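Local atomic coordinates of SnoN,Epimerase SnoN (Streptomyces nogalater, PDB entry 5EP9), a protein that acts as a non-heme iron, alpha-ketoglutarate-dependent epimerase in the biosynthesis of nogalamycin. Residues Gly50-Gly55 and Arg98-His103; Ala62-Leu67 and Leu123-Lys128; Asp89-Ser94 and Gly277-Leu282; Pro104-Leu109 and Ala159-Val164. All blocks are in the same frame, centred on the assembly; numbering follows the deposited sequence.

Contact 1 (Gly50-Gly55 and Arg98-His103)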
# COMPACT_ATOMS: atom_id res chain seq x y z
N GLY A 50 -12.75 10.36 1.46
CA GLY A 50 -13.30 10.88 0.20
C GLY A 50 -12.19 11.32 -0.75
O GLY A 50 -12.24 12.33 -1.35
N VAL A 51 -11.15 10.52 -0.83
CA VAL A 51 -10.08 10.83 -1.76
C VAL A 51 -10.55 10.58 -3.24
O VAL A 51 -10.12 11.26 -4.14
CB VAL A 51 -8.81 10.14 -1.32
CG1 VAL A 51 -8.70 8.73 -1.84
CG2 VAL A 51 -7.67 10.89 -1.83
N LEU A 52 -11.38 9.58 -3.43
CA LEU A 52 -12.07 9.32 -4.67
C LEU A 52 -13.51 9.72 -4.59
O LEU A 52 -14.16 9.55 -3.54
CB LEU A 52 -12.05 7.83 -5.01
CG LEU A 52 -10.70 7.16 -5.20
CD1 LEU A 52 -10.86 5.67 -5.56
CD2 LEU A 52 -9.86 7.88 -6.26
N ASP A 53 -14.02 10.29 -5.68
CA ASP A 53 -15.45 10.59 -5.69
C ASP A 53 -16.26 9.32 -5.97
O ASP A 53 -15.66 8.28 -6.24
CB ASP A 53 -15.75 11.81 -6.58
CG ASP A 53 -15.55 11.54 -8.06
OD1 ASP A 53 -15.75 10.39 -8.53
OD2 ASP A 53 -15.29 12.57 -8.75
N ALA A 54 -17.59 9.43 -6.02
CA ALA A 54 -18.43 8.23 -6.16
C ALA A 54 -18.26 7.58 -7.59
O ALA A 54 -18.25 6.35 -7.69
CB ALA A 54 -19.90 8.60 -5.96
N GLY A 55 -18.18 8.41 -8.61
CA GLY A 55 -17.94 7.89 -9.96
C GLY A 55 -16.61 7.14 -10.12
O GLY A 55 -16.52 6.10 -10.80
N ARG A 98 -3.50 1.83 -13.56
CA ARG A 98 -2.44 2.79 -13.59
C ARG A 98 -2.94 4.18 -13.32
O ARG A 98 -2.17 4.98 -12.72
CB ARG A 98 -1.63 2.75 -14.93
CG ARG A 98 -0.24 3.41 -14.85
CD ARG A 98 0.48 3.29 -16.20
NE ARG A 98 1.92 3.59 -16.15
CZ ARG A 98 2.46 4.82 -16.09
NH1 ARG A 98 1.68 5.90 -16.00
NH2 ARG A 98 3.79 5.01 -16.15
N ARG A 99 -4.12 4.52 -13.83
CA ARG A 99 -4.66 5.87 -13.53
C ARG A 99 -4.90 6.01 -12.04
O ARG A 99 -4.71 7.07 -11.46
CB ARG A 99 -5.95 6.22 -14.28
CG ARG A 99 -5.65 6.52 -15.77
CD ARG A 99 -6.83 7.07 -16.57
NE ARG A 99 -7.55 6.00 -17.22
CZ ARG A 99 -8.62 5.39 -16.73
NH1 ARG A 99 -9.14 5.72 -15.52
NH2 ARG A 99 -9.14 4.40 -17.47
N LEU A 100 -5.36 4.96 -11.41
CA LEU A 100 -5.53 5.02 -9.93
C LEU A 100 -4.18 5.16 -9.19
O LEU A 100 -4.07 5.89 -8.20
CB LEU A 100 -6.37 3.83 -9.41
CG LEU A 100 -6.58 3.71 -7.93
CD1 LEU A 100 -7.25 4.94 -7.34
CD2 LEU A 100 -7.38 2.46 -7.67
N ALA A 101 -3.20 4.39 -9.63
CA ALA A 101 -1.84 4.40 -9.07
C ALA A 101 -1.17 5.76 -9.12
O ALA A 101 -0.46 6.16 -8.21
CB ALA A 101 -0.97 3.39 -9.76
N THR A 102 -1.47 6.50 -10.18
CA THR A 102 -0.98 7.85 -10.40
C THR A 102 -2.04 8.94 -10.25
O THR A 102 -1.82 10.06 -10.60
CB THR A 102 -0.32 7.97 -11.80
OG1 THR A 102 -1.25 7.57 -12.79
CG2 THR A 102 0.89 7.06 -11.88
N HIS A 103 -3.17 8.62 -9.65
CA HIS A 103 -4.21 9.54 -9.39
C HIS A 103 -3.66 10.87 -8.87
O HIS A 103 -2.92 10.90 -7.87
CB HIS A 103 -5.17 8.93 -8.38
CG HIS A 103 -6.46 9.65 -8.27
ND1 HIS A 103 -6.59 10.80 -7.51
CD2 HIS A 103 -7.66 9.45 -8.88
CE1 HIS A 103 -7.82 11.26 -7.66
NE2 HIS A 103 -8.49 10.45 -8.47
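Leu-52 meets His-103 and Leu-100 here, in the SnoN portion 14-202 of the fused chain. The contact joins the turn leading into helix 54-70 to the end of helix 95-101.

The first interaction is a CH-pi contact. Leu-52 CD2 lies over one face of the His-103 ring, 4.0 Å from the ring centroid and 26° off the normal. It is displaced toward the rim, with His-103 NE2 at 3.7 Å from Leu-52 CD2. With CG of His-103 anti to the backbone N (chi1 -166°), the imidazole is carried across to Leu-52. The carbonyl O of Val-51 approaches obliquely, 4.2 Å from His-103 CE1.

The second is aliphatic packing. Leu-52 CD2 and Leu-100 CD1 are 4.1 Å apart, and the two leucines cross at about a right angle. Tyr-60 of helix 54-70 packs against both.

His-103 NE2 is hydrogen-bonded to Glu-56 OE2, and ND1 makes a weak N-cap bond to Arg-105 N of helix 104-114. At the end of helix 95-101, Arg-98 O accepts both Thr-102 N and Thr-102 OG1, from opposite faces of its carbonyl plane; the hydroxyl bond is 2.7 Å from Thr-102 OG1 to Arg-98 O.

The imidazole is thus covered by a methyl on a face while its nitrogens bond to Glu-56 and Arg-105. The bond to Glu-56, helped by the weak one to Arg-105, probably restricts its rotation, and the carboxylate would probably polarise the ring.

Contact 2 (Ala62-Leu67 and Leu123-Lys128)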
# COMPACT_ATOMS: atom_id res chain seq x y z
N ALA A 62 -15.26 -1.61 -10.56
CA ALA A 62 -15.60 -2.54 -11.63
C ALA A 62 -14.35 -3.14 -12.16
O ALA A 62 -14.34 -4.28 -12.61
CB ALA A 62 -16.42 -1.87 -12.80
N GLU A 63 -13.35 -2.31 -12.34
CA GLU A 63 -12.10 -2.78 -12.98
C GLU A 63 -11.40 -3.80 -11.96
O GLU A 63 -10.88 -4.81 -12.37
CB GLU A 63 -11.19 -1.64 -13.30
CG GLU A 63 -9.82 -2.09 -13.80
CD GLU A 63 -9.81 -2.63 -15.23
OE1 GLU A 63 -10.87 -2.81 -15.85
OE2 GLU A 63 -8.69 -2.93 -15.71
N ALA A 64 -11.43 -3.48 -10.68
CA ALA A 64 -10.93 -4.43 -9.65
C ALA A 64 -11.60 -5.77 -9.75
O ALA A 64 -10.92 -6.81 -9.83
CB ALA A 64 -11.08 -3.90 -8.25
N ARG A 65 -12.92 -5.73 -9.90
CA ARG A 65 -13.68 -7.01 -10.02
C ARG A 65 -13.38 -7.78 -11.29
O ARG A 65 -13.24 -9.01 -11.26
CB ARG A 65 -15.19 -6.80 -10.00
CG ARG A 65 -15.73 -6.35 -8.64
CD ARG A 65 -17.26 -6.32 -8.69
NE ARG A 65 -17.78 -6.27 -7.33
CZ ARG A 65 -18.68 -5.41 -6.81
NH1 ARG A 65 -19.35 -4.50 -7.56
NH2 ARG A 65 -18.97 -5.50 -5.51
N ARG A 66 -13.25 -7.03 -12.37
CA ARG A 66 -12.94 -7.62 -13.66
C ARG A 66 -11.58 -8.33 -13.64
O ARG A 66 -11.44 -9.42 -14.11
CB ARG A 66 -12.91 -6.55 -14.79
CG ARG A 66 -12.83 -7.13 -16.19
CD ARG A 66 -12.56 -6.05 -17.24
NE ARG A 66 -11.23 -5.41 -17.06
CZ ARG A 66 -10.08 -5.93 -17.47
NH1 ARG A 66 -10.03 -7.12 -18.02
NH2 ARG A 66 -8.96 -5.24 -17.32
N LEU A 67 -10.59 -7.67 -13.06
CA LEU A 67 -9.26 -8.22 -12.99
C LEU A 67 -9.24 -9.52 -12.12
O LEU A 67 -8.67 -10.52 -12.49
CB LEU A 67 -8.26 -7.21 -12.47
CG LEU A 67 -7.86 -6.11 -13.46
CD1 LEU A 67 -7.15 -5.00 -12.77
CD2 LEU A 67 -6.99 -6.56 -14.62
N LEU A 123 1.19 -1.12 -7.81
CA LEU A 123 -0.17 -1.17 -7.29
C LEU A 123 -0.65 -2.59 -7.27
O LEU A 123 -0.53 -3.30 -8.27
CB LEU A 123 -1.09 -0.30 -8.07
CG LEU A 123 -2.56 -0.22 -7.52
CD1 LEU A 123 -3.17 1.13 -7.70
CD2 LEU A 123 -3.48 -1.29 -8.12
N GLU A 124 -1.27 -2.97 -6.16
CA GLU A 124 -2.02 -4.27 -6.09
C GLU A 124 -3.50 -4.13 -5.87
O GLU A 124 -3.92 -3.22 -5.19
CB GLU A 124 -1.41 -5.15 -5.02
CG GLU A 124 0.03 -5.58 -5.36
CD GLU A 124 0.75 -6.29 -4.14
OE1 GLU A 124 0.26 -6.20 -2.99
OE2 GLU A 124 1.73 -7.00 -4.36
N VAL A 125 -4.30 -5.04 -6.40
CA VAL A 125 -5.70 -5.09 -6.12
C VAL A 125 -5.91 -6.15 -5.05
O VAL A 125 -5.55 -7.27 -5.30
CB VAL A 125 -6.51 -5.46 -7.37
CG1 VAL A 125 -7.99 -5.60 -7.09
CG2 VAL A 125 -6.31 -4.44 -8.48
N LEU A 126 -6.59 -5.82 -3.94
CA LEU A 126 -6.69 -6.75 -2.82
C LEU A 126 -8.11 -7.20 -2.61
O LEU A 126 -9.01 -6.40 -2.65
CB LEU A 126 -6.15 -6.17 -1.52
CG LEU A 126 -4.79 -5.51 -1.61
CD1 LEU A 126 -4.40 -4.96 -0.24
CD2 LEU A 126 -3.73 -6.47 -2.06
N LEU A 127 -8.28 -8.49 -2.39
CA LEU A 127 -9.56 -9.11 -2.07
C LEU A 127 -9.46 -10.01 -0.81
O LEU A 127 -8.66 -10.92 -0.77
CB LEU A 127 -9.97 -9.99 -3.23
CG LEU A 127 -11.17 -10.91 -3.05
CD1 LEU A 127 -12.45 -10.10 -2.85
CD2 LEU A 127 -11.31 -11.86 -4.24
N LYS A 128 -10.29 -9.73 0.16
CA LYS A 128 -10.63 -10.67 1.22
C LYS A 128 -12.06 -11.01 1.20
O LYS A 128 -12.91 -10.15 1.24
CB LYS A 128 -10.39 -10.12 2.65
CG LYS A 128 -9.00 -10.02 3.10
CD LYS A 128 -9.04 -9.75 4.64
CE LYS A 128 -7.67 -9.39 5.16
NZ LYS A 128 -6.92 -10.56 5.66
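Helix 54-70 packs through Ala-64 and Leu-67 on Val-125 of strand 118-128, in the large antiparallel sheet of the cupin-type double-stranded beta-helix. Both segments lie in the SnoN portion 14-202.

The contact is wholly apolar. Ala-64 CB is 3.7 Å from Val-125 CG1. The valine stands with CG1 anti to its own N (chi1 177°), which presents that methyl to the alanine. The other methyl, Val-125 CG2, faces Leu-67 CD1 at a looser 4.4 Å. The small alanine lets the helix come close: the CA atoms of Ala-64 and Val-125 are 6.3 Å apart.

One turn of the helix carries a salt bridge. Arg-66 grips Glu-63 side-on, with NE to Glu-63 OE1 at 2.9 Å and NH2 to Glu-63 OE2 at 2.8 Å. Both oxygens lie near the guanidinium plane. Glu-63 OE2 also bonds to Ser-94 OG, which ties this helix to the N-cap of helix 95-101.

Leu-126 and Lys-128 belong to the 2-oxoglutarate pocket, and Lys-128 NZ bonds to Thr-139 OG1. Strand 118-128 runs between strands 82-87 and 236-245, while Met-97 of helix 95-101 and the loop residue Leu-163 pack beside helix 54-70.

Contact 3 (Asp89-Ser94 and Gly277-Leu282)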
# COMPACT_ATOMS: atom_id res chain seq x y z
N ASP A 89 1.08 -6.29 -9.38
CA ASP A 89 1.54 -5.31 -10.36
C ASP A 89 0.41 -4.91 -11.34
O ASP A 89 0.58 -4.92 -12.57
CB ASP A 89 2.72 -5.91 -11.12
CG ASP A 89 3.89 -6.30 -10.21
OD1 ASP A 89 4.50 -5.39 -9.58
OD2 ASP A 89 4.09 -7.56 -10.04
N ALA A 90 -0.75 -4.61 -10.77
CA ALA A 90 -1.97 -4.48 -11.54
C ALA A 90 -1.94 -3.34 -12.55
O ALA A 90 -2.54 -3.45 -13.63
CB ALA A 90 -3.13 -4.32 -10.61
N GLN A 91 -1.11 -2.37 -12.24
CA GLN A 91 -0.90 -1.25 -13.13
C GLN A 91 -0.23 -1.56 -14.42
O GLN A 91 -0.35 -0.82 -15.30
CB GLN A 91 -0.16 -0.12 -12.45
CG GLN A 91 1.37 -0.22 -12.41
CD GLN A 91 1.93 -1.23 -11.37
OE1 GLN A 91 1.21 -1.87 -10.65
NE2 GLN A 91 3.21 -1.36 -11.35
N LEU A 92 0.49 -2.65 -14.50
CA LEU A 92 1.21 -3.01 -15.74
C LEU A 92 0.27 -3.51 -16.80
O LEU A 92 0.49 -3.24 -17.93
CB LEU A 92 2.32 -4.06 -15.54
CG LEU A 92 3.43 -3.71 -14.51
CD1 LEU A 92 4.45 -4.86 -14.38
CD2 LEU A 92 4.10 -2.37 -14.91
N GLY A 93 -0.74 -4.26 -16.43
CA GLY A 93 -1.74 -4.80 -17.37
C GLY A 93 -3.07 -4.00 -17.51
O GLY A 93 -3.77 -4.16 -18.46
N SER A 94 -3.29 -3.04 -16.67
CA SER A 94 -4.51 -2.27 -16.69
C SER A 94 -4.25 -0.78 -16.63
O SER A 94 -3.78 -0.27 -15.64
CB SER A 94 -5.33 -2.66 -15.43
OG SER A 94 -6.41 -1.75 -15.24
N GLY A 277 12.01 5.72 -15.31
CA GLY A 277 11.20 5.51 -16.49
C GLY A 277 9.74 5.21 -16.18
O GLY A 277 9.29 5.26 -15.03
N ASP A 278 9.01 4.93 -17.23
CA ASP A 278 7.60 4.46 -17.28
C ASP A 278 7.25 3.34 -16.38
O ASP A 278 6.13 3.26 -15.92
CB ASP A 278 7.25 3.92 -18.73
CG ASP A 278 6.98 5.03 -19.71
OD1 ASP A 278 6.77 6.17 -19.20
OD2 ASP A 278 6.99 4.81 -20.97
N ARG A 279 8.17 2.44 -16.16
CA ARG A 279 7.95 1.32 -15.25
C ARG A 279 7.85 1.74 -13.74
O ARG A 279 7.23 1.11 -12.94
CB ARG A 279 9.07 0.30 -15.45
CG ARG A 279 9.00 -0.90 -14.52
CD ARG A 279 7.62 -1.56 -14.50
NE ARG A 279 7.67 -2.70 -13.62
CZ ARG A 279 7.44 -2.66 -12.29
NH1 ARG A 279 7.09 -1.52 -11.68
NH2 ARG A 279 7.58 -3.80 -11.57
N PHE A 280 8.49 2.86 -13.42
CA PHE A 280 8.59 3.41 -12.02
C PHE A 280 8.35 4.89 -12.03
O PHE A 280 9.25 5.67 -11.74
CB PHE A 280 9.92 3.11 -11.37
CG PHE A 280 10.26 1.65 -11.32
CD1 PHE A 280 9.61 0.83 -10.44
CD2 PHE A 280 11.27 1.10 -12.12
CE1 PHE A 280 9.93 -0.53 -10.35
CE2 PHE A 280 11.58 -0.25 -12.05
CZ PHE A 280 10.91 -1.07 -11.15
N PRO A 281 7.15 5.30 -12.46
CA PRO A 281 7.01 6.68 -12.93
C PRO A 281 7.05 7.67 -11.80
O PRO A 281 6.42 7.45 -10.74
CB PRO A 281 5.63 6.67 -13.65
CG PRO A 281 4.88 5.59 -12.92
CD PRO A 281 5.93 4.53 -12.73
N LEU A 282 7.63 8.81 -12.09
CA LEU A 282 7.47 9.97 -11.27
C LEU A 282 5.96 10.29 -11.09
O LEU A 282 5.22 10.25 -12.03
CB LEU A 282 8.17 11.16 -11.88
CG LEU A 282 9.71 11.11 -11.91
CD1 LEU A 282 10.27 12.13 -12.89
CD2 LEU A 282 10.26 11.27 -10.50
O HOH W 1 7.25 -3.50 -8.79
O HOH W 2 4.42 0.93 -12.96
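Arg-279 reaches across to Leu-92, with Asp-89 and Gln-91 beside its guanidinium. Leu-92 crosses the arginine at about a right angle. Leu-92 CD2 rests 3.6 Å from Arg-279 CD, and Leu-92 CD1 lies over one face of the guanidinium. Phe-280 CZ lies over the opposite face, 3.9 Å above the plane. The flat group is therefore sandwiched between a leucine methyl and the rim of a phenyl ring. A bend at chi2 (51°) turns the arginine chain, and its CG lies against a face of the Phe-280 ring.

Asp-89 approaches from out of the guanidinium plane. Asp-89 OD1 and Arg-279 NH2 form a long salt bridge of 4.0 Å, with the carboxylate and guanidinium planes 59° apart. No N-H points at the oxygen. Water 1, in the guanidinium plane, accepts from Arg-279 NH2 at 2.8 Å and gives Asp-89 OD1 a weak bond.

The arginine sits in a type I beta turn, Gly-277 to Phe-280, in the SnoN portion 203-305. Residues 89-94, which include a weakly bonded helical turn, lie in portion 14-202.

Arg-279 NH2 also bonds to Pro-262 O. Replacing Arg-279 with an alanine would probably leave Pro-262 O without this donor, take one positive charge from beside Asp-89 and open a gap beside Leu-92.

The Gln-91 amide is turned 72° from the guanidinium. Gln-91 NE2 gives a bond of 3.0 Å to water 2, which donates to the backbone O of Arg-279 at 2.8 Å. Gln-91 OE1 is engaged by Leu-123 N of strand 118-128.

Contact 4 (Pro104-Leu109 and Ala159-Val164). With AKG (2-oxoglutaric acid), chain E.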
# COMPACT_ATOMS: atom_id res chain seq x y z
N PRO A 104 -4.08 11.97 -9.44
CA PRO A 104 -3.45 13.24 -9.03
C PRO A 104 -3.58 13.63 -7.58
O PRO A 104 -2.67 14.23 -7.02
CB PRO A 104 -4.12 14.36 -9.94
CG PRO A 104 -4.69 13.59 -11.09
CD PRO A 104 -4.90 12.12 -10.65
N ARG A 105 -4.73 13.41 -7.03
CA ARG A 105 -4.96 13.76 -5.66
C ARG A 105 -4.22 12.85 -4.68
O ARG A 105 -3.67 13.31 -3.70
CB ARG A 105 -6.47 13.77 -5.40
CG ARG A 105 -6.77 14.35 -4.05
CD ARG A 105 -8.19 14.85 -3.91
NE ARG A 105 -8.41 14.89 -2.45
CZ ARG A 105 -9.59 14.81 -1.84
NH1 ARG A 105 -10.72 14.72 -2.56
NH2 ARG A 105 -9.65 14.85 -0.51
N ILE A 106 -4.26 11.56 -4.92
CA ILE A 106 -3.54 10.60 -4.11
C ILE A 106 -2.04 10.89 -4.16
O ILE A 106 -1.32 10.89 -3.14
CB ILE A 106 -3.84 9.18 -4.57
CG1 ILE A 106 -5.29 8.87 -4.30
CG2 ILE A 106 -2.93 8.17 -3.82
CD1 ILE A 106 -5.75 7.48 -4.63
N ALA A 107 -1.57 11.21 -5.38
CA ALA A 107 -0.14 11.42 -5.62
C ALA A 107 0.29 12.66 -4.92
O ALA A 107 1.38 12.70 -4.29
CB ALA A 107 0.14 11.61 -7.11
N ALA A 108 -0.50 13.71 -5.07
CA ALA A 108 -0.16 14.96 -4.39
C ALA A 108 -0.10 14.79 -2.82
O ALA A 108 0.77 15.38 -2.19
CB ALA A 108 -1.06 16.10 -4.76
N LEU A 109 -1.05 14.05 -2.26
CA LEU A 109 -1.06 13.79 -0.85
C LEU A 109 0.19 13.02 -0.43
O LEU A 109 0.82 13.38 0.49
CB LEU A 109 -2.29 13.01 -0.46
CG LEU A 109 -3.50 13.90 -0.39
CD1 LEU A 109 -4.78 13.05 -0.36
CD2 LEU A 109 -3.46 14.78 0.87
N ALA A 159 -0.51 3.79 -0.04
CA ALA A 159 -1.90 4.26 -0.10
C ALA A 159 -2.86 3.09 -0.26
O ALA A 159 -2.77 2.34 -1.23
CB ALA A 159 -2.09 5.19 -1.27
N TRP A 160 -3.75 2.89 0.72
CA TRP A 160 -4.69 1.79 0.71
C TRP A 160 -6.06 2.41 0.51
O TRP A 160 -6.53 3.18 1.35
CB TRP A 160 -4.61 1.04 2.04
CG TRP A 160 -5.22 -0.33 2.19
CD1 TRP A 160 -4.53 -1.51 2.27
CD2 TRP A 160 -6.58 -0.64 2.41
NE1 TRP A 160 -5.39 -2.53 2.51
CE2 TRP A 160 -6.67 -2.05 2.52
CE3 TRP A 160 -7.78 0.11 2.35
CZ2 TRP A 160 -7.85 -2.70 2.74
CZ3 TRP A 160 -9.02 -0.56 2.55
CH2 TRP A 160 -9.03 -1.95 2.77
N VAL A 161 -6.65 2.12 -0.63
CA VAL A 161 -7.88 2.84 -1.06
C VAL A 161 -9.05 1.88 -0.97
O VAL A 161 -9.02 0.81 -1.64
CB VAL A 161 -7.73 3.37 -2.51
CG1 VAL A 161 -8.95 4.08 -2.98
CG2 VAL A 161 -6.54 4.27 -2.58
N ALA A 162 -10.05 2.24 -0.20
CA ALA A 162 -11.22 1.41 -0.09
C ALA A 162 -12.15 1.60 -1.34
O ALA A 162 -12.51 2.71 -1.63
CB ALA A 162 -12.02 1.76 1.12
N LEU A 163 -12.45 0.49 -2.02
CA LEU A 163 -13.36 0.52 -3.14
C LEU A 163 -14.79 0.12 -2.76
O LEU A 163 -15.69 0.26 -3.56
CB LEU A 163 -12.83 -0.34 -4.29
CG LEU A 163 -11.46 0.13 -4.86
CD1 LEU A 163 -11.02 -0.83 -5.90
CD2 LEU A 163 -11.60 1.50 -5.43
N VAL A 164 -14.98 -0.35 -1.52
CA VAL A 164 -16.27 -0.56 -0.92
C VAL A 164 -16.17 -0.10 0.52
O VAL A 164 -15.10 0.21 1.00
CB VAL A 164 -16.64 -2.06 -0.88
CG1 VAL A 164 -16.81 -2.62 -2.32
CG2 VAL A 164 -15.62 -2.86 -0.13
C1 AKG E . -0.33 -3.12 3.19
O1 AKG E . 0.88 -2.84 3.40
O2 AKG E . -1.06 -2.42 2.44
C2 AKG E . -0.94 -4.28 3.88
O5 AKG E . -0.24 -4.97 4.64
C3 AKG E . -2.44 -4.56 3.59
C4 AKG E . -3.10 -5.64 4.45
C5 AKG E . -4.55 -5.94 4.14
O3 AKG E . -5.14 -5.25 3.29
O4 AKG E . -5.12 -6.91 4.72
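Ile-106 of helix 104-114 packs on Ala-159 and Val-161 of strand 157-162. The strand belongs to the large sheet of the double-stranded beta-helix, the cupin-type fold of the phytanoyl-CoA dioxygenase family. Both segments lie in the SnoN portion 14-202.

The packing is aliphatic. Ile-106 divides its two branches between the strand residues. Ile-106 CG2 meets Ala-159 CB at 4.0 Å. Ile-106 CD1, at the end of the longer branch, meets Val-161 CG2 at 3.9 Å. The first torsion of Ile-106 (chi1 -66°) sets CG1 anti to the carbonyl carbon and CG2 anti to the backbone N, so one branch meets each of two residues on the same strand face. Tyr-243 of strand 236-245 and Val-51 extend this packing around the helix.

Polar contact belongs to Trp-160, between Ala-159 and Val-161 in the strand, which turns to the 2-oxoglutarate pocket. Trp-160 NE1 donates to O3 of the C5 carboxylate of 2-oxoglutarate at 2.8 Å, with an N-H...O angle of 161°. The oxygen sits at the indole edge, near the ring plane. Thr-139, Arg-236 and Ser-240 also hydrogen-bond to the ligand. A phenylalanine in place of Trp-160 would lose the indole N-H and is likely to leave O3 without this donor, with the C5 carboxylate less firmly fixed.

The O2 oxygen of the C1 carboxylate also lies in the indole plane, at its edge, 3.6 Å from Trp-160 CD1.

In the fold
Contacts 1 and 4 are neighbours, with centres about 6 Å apart; Leu-52 CD1 touches Val-161 CG1. Contact 2 lies about 14 Å from each. It shares helix 54-70 with contact 1 and the large antiparallel sheet with contact 4. Contact 3 stands apart, about 16 Å from each of the other centres, joined to contact 1 through Arg-98 and Asp-278 and to contact 2 through Glu-63 and Ser-94. Along the chain, contact 1 closes before contact 4 opens, while contact 2 interlocks with contacts 1, 3 and 4. Contacts 2 and 4 pack helices on the sheet that contributes Leu-126, Lys-128 and Trp-160 to the 2-oxoglutarate pocket; contact 1 joins a turn and a helix end beside them.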